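Local coordinates for putative uncharacterized protein (Paracoccus denitrificans, PDB 3DML), which probably acts as a periplasmic thiol-disulfide oxidoreductase of the thioredoxin fold, serving chemotrophic sulfur oxidation, at residues A[69-80]-A[83-94]. Numbering follows the deposited sequence.
Sequences ELARPVTFTPTF and MAGDVESGRLEG
In the C-terminal β-hairpin of the thioredoxin fold, F80 pairs with L92 in antiparallel register: F80 N donates to L92 O (2.8 Å, 179° at the hydrogen) and L92 N returns the bond to F80 O. Two residues further along, G94 N donates to P78 O at 2.8 Å, extending the pairing to the cis-proline. At the far end E69 N donates to D86 O and E88 N to E69 O, a single bridge centred on E69 and V87. Between these ends R91 and E88 bind the loop at 71-73. R91 CG lies between backbone N and carbonyl carbon (chi1 70°) and the chain bends at chi3, bringing NE and NH2 side-on to E88, one to each carboxylate oxygen. E88 OE1 also accepts A71 N at 2.8 Å, from above the carboxylate plane. R91 NH1 reaches P73 O in the guanidinium plane (3.1 Å) and NH2 reaches R72 O somewhat tilted from it (2.7 Å); together with the E88 pair, these bonds should fix its rotation. R72 stacks over it, planes 26° apart, and E88 and E93 probably offset the like charges. Such a cis-proline, its ring touching the CxxC residues, is characteristic of thioredoxin-fold active sites.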
ATOM      1  N   GLU A  69       2.994 -13.601   0.544  1.00 17.86           N
ATOM      2  CA  GLU A  69       3.295 -13.897   1.948  1.00 17.13           C
ATOM      3  C   GLU A  69       3.323 -12.609   2.788  1.00 15.48           C
ATOM      4  O   GLU A  69       4.236 -11.788   2.636  1.00 14.36           O
ATOM      5  CB  GLU A  69       4.646 -14.612   2.072  1.00 17.52           C
ATOM      6  CG  GLU A  69       4.857 -15.737   1.055  1.00 21.90           C
ATOM      7  CD  GLU A  69       4.046 -16.970   1.394  1.00 29.23           C
ATOM      8  OE1 GLU A  69       3.862 -17.251   2.595  1.00 31.72           O
ATOM      9  OE2 GLU A  69       3.595 -17.669   0.460  1.00 34.42           O
ATOM     10  N   LEU A  70       2.323 -12.443   3.646  1.00 13.40           N
ATOM     11  CA  LEU A  70       2.297 -11.325   4.588  1.00 13.52           C
ATOM     12  C   LEU A  70       2.880 -11.674   5.957  1.00 13.02           C
ATOM     13  O   LEU A  70       2.743 -12.817   6.429  1.00 12.23           O
ATOM     14  CB  LEU A  70       0.868 -10.816   4.800  1.00 13.79           C
ATOM     15  CG  LEU A  70       0.056 -10.326   3.594  1.00 16.02           C
ATOM     16  CD1 LEU A  70      -1.284  -9.777   4.040  1.00 16.25           C
ATOM     17  CD2 LEU A  70       0.809  -9.259   2.807  1.00 18.55           C
ATOM     18  N   ALA A  71       3.436 -10.660   6.627  1.00 12.81           N
ATOM     19  CA  ALA A  71       4.033 -10.849   7.966  1.00 12.71           C
ATOM     20  C   ALA A  71       2.951 -11.059   9.052  1.00 13.63           C
ATOM     21  O   ALA A  71       3.190 -11.694  10.086  1.00 14.73           O
ATOM     22  CB  ALA A  71       4.879  -9.648   8.307  1.00 12.67           C
ATOM     23  N   ARG A  72       1.774 -10.469   8.837  1.00 12.36           N
ATOM     24  CA  ARG A  72       0.673 -10.562   9.772  1.00 12.08           C
ATOM     25  C   ARG A  72      -0.596 -10.202   9.009  1.00 11.95           C
ATOM     26  O   ARG A  72      -0.501  -9.651   7.910  1.00 11.17           O
ATOM     27  CB  ARG A  72       0.897  -9.634  10.977  1.00 11.12           C
ATOM     28  CG  ARG A  72       1.211  -8.188  10.633  1.00 14.69           C
ATOM     29  CD  ARG A  72       1.394  -7.405  11.951  1.00 15.70           C
ATOM     30  NE  ARG A  72       1.761  -6.010  11.737  1.00 20.71           N
ATOM     31  CZ  ARG A  72       0.912  -4.985  11.790  1.00 22.24           C
ATOM     32  NH1 ARG A  72      -0.391  -5.180  12.005  1.00 23.66           N
ATOM     33  NH2 ARG A  72       1.369  -3.754  11.598  1.00 25.58           N
ATOM     34  N   PRO A  73      -1.778 -10.552   9.562  1.00 12.23           N
ATOM     35  CA  PRO A  73      -3.017 -10.239   8.848  1.00 11.97           C
ATOM     36  C   PRO A  73      -3.224  -8.737   8.629  1.00 11.47           C
ATOM     37  O   PRO A  73      -2.630  -7.906   9.330  1.00 10.70           O
ATOM     38  CB  PRO A  73      -4.121 -10.787   9.756  1.00 12.52           C
ATOM     39  CG  PRO A  73      -3.484 -11.335  10.968  1.00 14.82           C
ATOM     40  CD  PRO A  73      -2.005 -11.369  10.774  1.00 12.53           C
ATOM     41  N   VAL A  74      -4.027  -8.397   7.634  1.00 11.35           N
ATOM     42  CA  VAL A  74      -4.449  -6.996   7.473  1.00 12.31           C
ATOM     43  C   VAL A  74      -5.688  -6.785   8.348  1.00 13.56           C
ATOM     44  O   VAL A  74      -6.695  -7.472   8.161  1.00 14.18           O
ATOM     45  CB  VAL A  74      -4.811  -6.666   6.020  1.00 11.19           C
ATOM     46  CG1 VAL A  74      -5.330  -5.229   5.906  1.00 11.07           C
ATOM     47  CG2 VAL A  74      -3.578  -6.851   5.150  1.00 13.73           C
ATOM     48  N   THR A  75      -5.619  -5.837   9.281  1.00 14.70           N
ATOM     49  CA  THR A  75      -6.702  -5.654  10.231  1.00 16.08           C
ATOM     50  C   THR A  75      -7.284  -4.229  10.199  1.00 16.31           C
ATOM     51  O   THR A  75      -8.255  -3.929  10.931  1.00 17.10           O
ATOM     52  CB  THR A  75      -6.216  -5.992  11.646  1.00 17.18           C
ATOM     53  OG1 THR A  75      -5.025  -5.244  11.918  1.00 20.42           O
ATOM     54  CG2 THR A  75      -5.877  -7.503  11.746  1.00 19.83           C
ATOM     55  N   PHE A  76      -6.722  -3.376   9.342  1.00 14.22           N
ATOM     56  CA  PHE A  76      -7.077  -1.965   9.302  1.00 14.10           C
ATOM     57  C   PHE A  76      -7.104  -1.580   7.847  1.00 13.49           C
ATOM     58  O   PHE A  76      -6.302  -2.080   7.079  1.00 13.83           O
ATOM     59  CB  PHE A  76      -6.032  -1.098  10.034  1.00 14.28           C
ATOM     60  CG  PHE A  76      -6.435   0.348  10.156  1.00 13.27           C
ATOM     61  CD1 PHE A  76      -7.168   0.785  11.263  1.00 15.68           C
ATOM     62  CD2 PHE A  76      -6.084   1.269   9.165  1.00 14.65           C
ATOM     63  CE1 PHE A  76      -7.551   2.150  11.365  1.00 16.47           C
ATOM     64  CE2 PHE A  76      -6.459   2.624   9.261  1.00 15.22           C
ATOM     65  CZ  PHE A  76      -7.202   3.050  10.348  1.00 13.87           C
ATOM     66  N   THR A  77      -8.073  -0.764   7.444  1.00 13.04           N
ATOM     67  CA  THR A  77      -8.044  -0.182   6.099  1.00 13.54           C
ATOM     68  C   THR A  77      -8.075   1.358   6.172  1.00 13.95           C
ATOM     69  O   THR A  77      -8.802   1.915   6.994  1.00 14.60           O
ATOM     70  CB  THR A  77      -9.236  -0.648   5.238  1.00 13.20           C
ATOM     71  OG1 THR A  77     -10.457  -0.249   5.860  1.00 13.82           O
ATOM     72  CG2 THR A  77      -9.235  -2.172   5.062  1.00 12.97           C
ATOM     73  N   PRO A  78      -7.292   2.046   5.313  1.00 13.95           N
ATOM     74  CA  PRO A  78      -6.385   1.468   4.316  1.00 13.40           C
ATOM     75  C   PRO A  78      -5.097   0.965   4.958  1.00 13.63           C
ATOM     76  O   PRO A  78      -4.578   1.575   5.901  1.00 13.70           O
ATOM     77  CB  PRO A  78      -6.075   2.654   3.384  1.00 13.99           C
ATOM     78  CG  PRO A  78      -6.223   3.865   4.274  1.00 13.80           C
ATOM     79  CD  PRO A  78      -7.230   3.527   5.335  1.00 13.86           C
ATOM     80  N   THR A  79      -4.588  -0.152   4.456  1.00 12.71           N
ATOM     81  CA  THR A  79      -3.231  -0.587   4.815  1.00 11.29           C
ATOM     82  C   THR A  79      -2.456  -0.710   3.516  1.00 10.98           C
ATOM     83  O   THR A  79      -2.974  -1.253   2.535  1.00 10.91           O
ATOM     84  CB  THR A  79      -3.245  -1.952   5.549  1.00 11.67           C
ATOM     85  OG1 THR A  79      -3.823  -1.781   6.850  1.00 12.20           O
ATOM     86  CG2 THR A  79      -1.819  -2.524   5.718  1.00 10.84           C
ATOM     87  N   PHE A  80      -1.219  -0.246   3.512  1.00 10.31           N
ATOM     88  CA  PHE A  80      -0.387  -0.331   2.321  1.00 10.77           C
ATOM     89  C   PHE A  80       0.776  -1.249   2.630  1.00 11.00           C
ATOM     90  O   PHE A  80       1.564  -0.937   3.512  1.00 11.88           O
ATOM     91  CB  PHE A  80       0.147   1.050   1.939  1.00 10.75           C
ATOM     92  CG  PHE A  80      -0.943   2.079   1.732  1.00 11.37           C
ATOM     93  CD1 PHE A  80      -1.509   2.248   0.460  1.00 11.84           C
ATOM     94  CD2 PHE A  80      -1.399   2.853   2.799  1.00 13.23           C
ATOM     95  CE1 PHE A  80      -2.512   3.198   0.245  1.00 10.44           C
ATOM     96  CE2 PHE A  80      -2.422   3.814   2.614  1.00 10.96           C
ATOM     97  CZ  PHE A  80      -2.978   3.977   1.325  1.00 12.25           C
HETATM   98  N   MSE A  83       5.634  -5.030  -0.807  1.00 13.04           N
HETATM   99  CA  MSE A  83       6.083  -6.389  -1.097  1.00 13.68           C
HETATM  100  C   MSE A  83       7.371  -6.324  -1.879  1.00 15.05           C
HETATM  101  O   MSE A  83       7.498  -5.534  -2.818  1.00 15.03           O
HETATM  102  CB  MSE A  83       5.065  -7.102  -1.983  1.00 12.69           C
HETATM  103  CG  MSE A  83       3.660  -7.066  -1.497  1.00 15.10           C
HETATM  104 SE   MSE A  83       3.449  -8.091   0.160  1.00 21.33          SE
HETATM  105  CE  MSE A  83       3.753  -9.849  -0.604  1.00 17.39           C
ATOM    106  N   ALA A  84       8.314  -7.182  -1.518  1.00 16.07           N
ATOM    107  CA  ALA A  84       9.515  -7.379  -2.322  1.00 17.88           C
ATOM    108  C   ALA A  84       9.371  -8.789  -2.870  1.00 19.34           C
ATOM    109  O   ALA A  84       9.459  -9.770  -2.124  1.00 19.83           O
ATOM    110  CB  ALA A  84      10.738  -7.266  -1.472  1.00 17.61           C
ATOM    111  N   GLY A  85       9.100  -8.890  -4.163  1.00 20.51           N
ATOM    112  CA  GLY A  85       8.751 -10.172  -4.743  1.00 21.97           C
ATOM    113  C   GLY A  85       7.456 -10.622  -4.091  1.00 22.26           C
ATOM    114  O   GLY A  85       6.489  -9.871  -4.027  1.00 22.59           O
ATOM    115  N   ASP A  86       7.425 -11.838  -3.577  1.00 22.24           N
ATOM    116  CA  ASP A  86       6.148 -12.308  -3.047  1.00 22.33           C
ATOM    117  C   ASP A  86       6.036 -12.169  -1.529  1.00 19.69           C
ATOM    118  O   ASP A  86       5.169 -12.794  -0.933  1.00 20.48           O
ATOM    119  CB  ASP A  86       5.930 -13.771  -3.437  1.00 23.90           C
ATOM    120  CG  ASP A  86       5.872 -13.978  -4.942  1.00 29.13           C
ATOM    121  OD1 ASP A  86       5.293 -13.127  -5.673  1.00 34.50           O
ATOM    122  OD2 ASP A  86       6.410 -15.015  -5.394  1.00 36.94           O
ATOM    123  N   VAL A  87       6.905 -11.357  -0.920  1.00 17.83           N
ATOM    124  CA  VAL A  87       6.989 -11.309   0.543  0.50 16.68           C
ATOM    125  C   VAL A  87       6.958  -9.882   1.080  1.00 15.73           C
ATOM    126  O   VAL A  87       7.629  -8.982   0.566  1.00 14.96           O
ATOM    127  CB  VAL A  87       8.212 -12.101   1.111  0.50 17.21           C
ATOM    128  CG1 VAL A  87       9.536 -11.399   0.833  0.50 17.31           C
ATOM    129  CG2 VAL A  87       8.052 -12.325   2.597  0.50 17.04           C
ATOM    130  N   GLU A  88       6.159  -9.689   2.122  1.00 14.09           N
ATOM    131  CA  GLU A  88       6.036  -8.394   2.743  1.00 13.63           C
ATOM    132  C   GLU A  88       7.400  -7.906   3.218  1.00 14.23           C
ATOM    133  O   GLU A  88       8.117  -8.633   3.929  1.00 14.30           O
ATOM    134  CB  GLU A  88       5.092  -8.457   3.932  1.00 13.35           C
ATOM    135  CG  GLU A  88       5.076  -7.148   4.747  1.00 12.76           C
ATOM    136  CD  GLU A  88       3.891  -7.046   5.689  1.00 14.95           C
ATOM    137  OE1 GLU A  88       3.073  -7.990   5.741  1.00 14.33           O
ATOM    138  OE2 GLU A  88       3.767  -6.005   6.366  1.00 13.71           O
ATOM    139  N   SER A  89       7.730  -6.672   2.843  1.00 13.19           N
ATOM    140  CA  SER A  89       8.937  -6.014   3.345  1.00 14.24           C
ATOM    141  C   SER A  89       8.581  -5.085   4.508  1.00 13.75           C
ATOM    142  O   SER A  89       9.307  -5.006   5.501  1.00 13.78           O
ATOM    143  CB  SER A  89       9.637  -5.233   2.212  1.00 14.49           C
ATOM    144  OG  SER A  89      10.746  -4.492   2.707  1.00 17.00           O
ATOM    145  N   GLY A  90       7.466  -4.367   4.394  1.00 12.80           N
ATOM    146  CA  GLY A  90       7.049  -3.464   5.464  1.00 11.69           C
ATOM    147  C   GLY A  90       5.667  -2.970   5.117  1.00 10.92           C
ATOM    148  O   GLY A  90       5.154  -3.295   4.049  1.00 10.72           O
ATOM    149  N   ARG A  91       5.060  -2.193   6.009  1.00 10.13           N
ATOM    150  CA  ARG A  91       3.714  -1.688   5.748  1.00 10.79           C
ATOM    151  C   ARG A  91       3.461  -0.354   6.423  1.00 10.99           C
ATOM    152  O   ARG A  91       4.132   0.011   7.392  1.00 10.90           O
ATOM    153  CB  ARG A  91       2.645  -2.718   6.188  1.00 10.43           C
ATOM    154  CG  ARG A  91       2.514  -2.890   7.700  1.00 11.57           C
ATOM    155  CD  ARG A  91       1.270  -3.748   8.026  1.00 12.58           C
ATOM    156  NE  ARG A  91       1.390  -5.119   7.516  1.00 10.97           N
ATOM    157  CZ  ARG A  91       0.448  -6.059   7.659  1.00 10.64           C
ATOM    158  NH1 ARG A  91      -0.699  -5.762   8.267  1.00  8.76           N
ATOM    159  NH2 ARG A  91       0.646  -7.278   7.161  1.00 14.03           N
ATOM    160  N   LEU A  92       2.503   0.374   5.870  1.00 10.65           N
ATOM    161  CA  LEU A  92       1.973   1.584   6.471  1.00 12.76           C
ATOM    162  C   LEU A  92       0.496   1.330   6.733  1.00 12.86           C
ATOM    163  O   LEU A  92      -0.231   0.908   5.828  1.00 12.07           O
ATOM    164  CB  LEU A  92       2.011   2.725   5.468  1.00 13.29           C
ATOM    165  CG  LEU A  92       3.262   3.201   4.791  1.00 18.49           C
ATOM    166  CD1 LEU A  92       2.840   4.405   3.939  1.00 22.24           C
ATOM    167  CD2 LEU A  92       4.215   3.586   5.904  1.00 23.31           C
ATOM    168  N   GLU A  93       0.030   1.604   7.947  1.00 12.96           N
ATOM    169  CA  GLU A  93      -1.392   1.449   8.221  1.00 14.00           C
ATOM    170  C   GLU A  93      -2.008   2.832   8.400  1.00 14.36           C
ATOM    171  O   GLU A  93      -1.540   3.618   9.223  1.00 14.75           O
ATOM    172  CB  GLU A  93      -1.626   0.552   9.452  1.00 14.54           C
ATOM    173  CG  GLU A  93      -1.022  -0.875   9.270  1.00 16.52           C
ATOM    174  CD  GLU A  93      -1.205  -1.775  10.495  1.00 23.41           C
ATOM    175  OE1 GLU A  93      -0.924  -1.304  11.614  1.00 25.04           O
ATOM    176  OE2 GLU A  93      -1.576  -2.979  10.338  1.00 27.91           O
ATOM    177  N   GLY A  94      -3.058   3.094   7.637  1.00 13.99           N
ATOM    178  CA  GLY A  94      -3.801   4.358   7.691  1.00 14.32           C
ATOM    179  C   GLY A  94      -3.329   5.388   6.666  1.00 14.49           C
ATOM    180  O   GLY A  94      -2.329   5.182   5.959  1.00 15.08           O
TER
HETATM  181  O   HOH W   1      -3.421  -3.802   8.787  1.00 17.28           O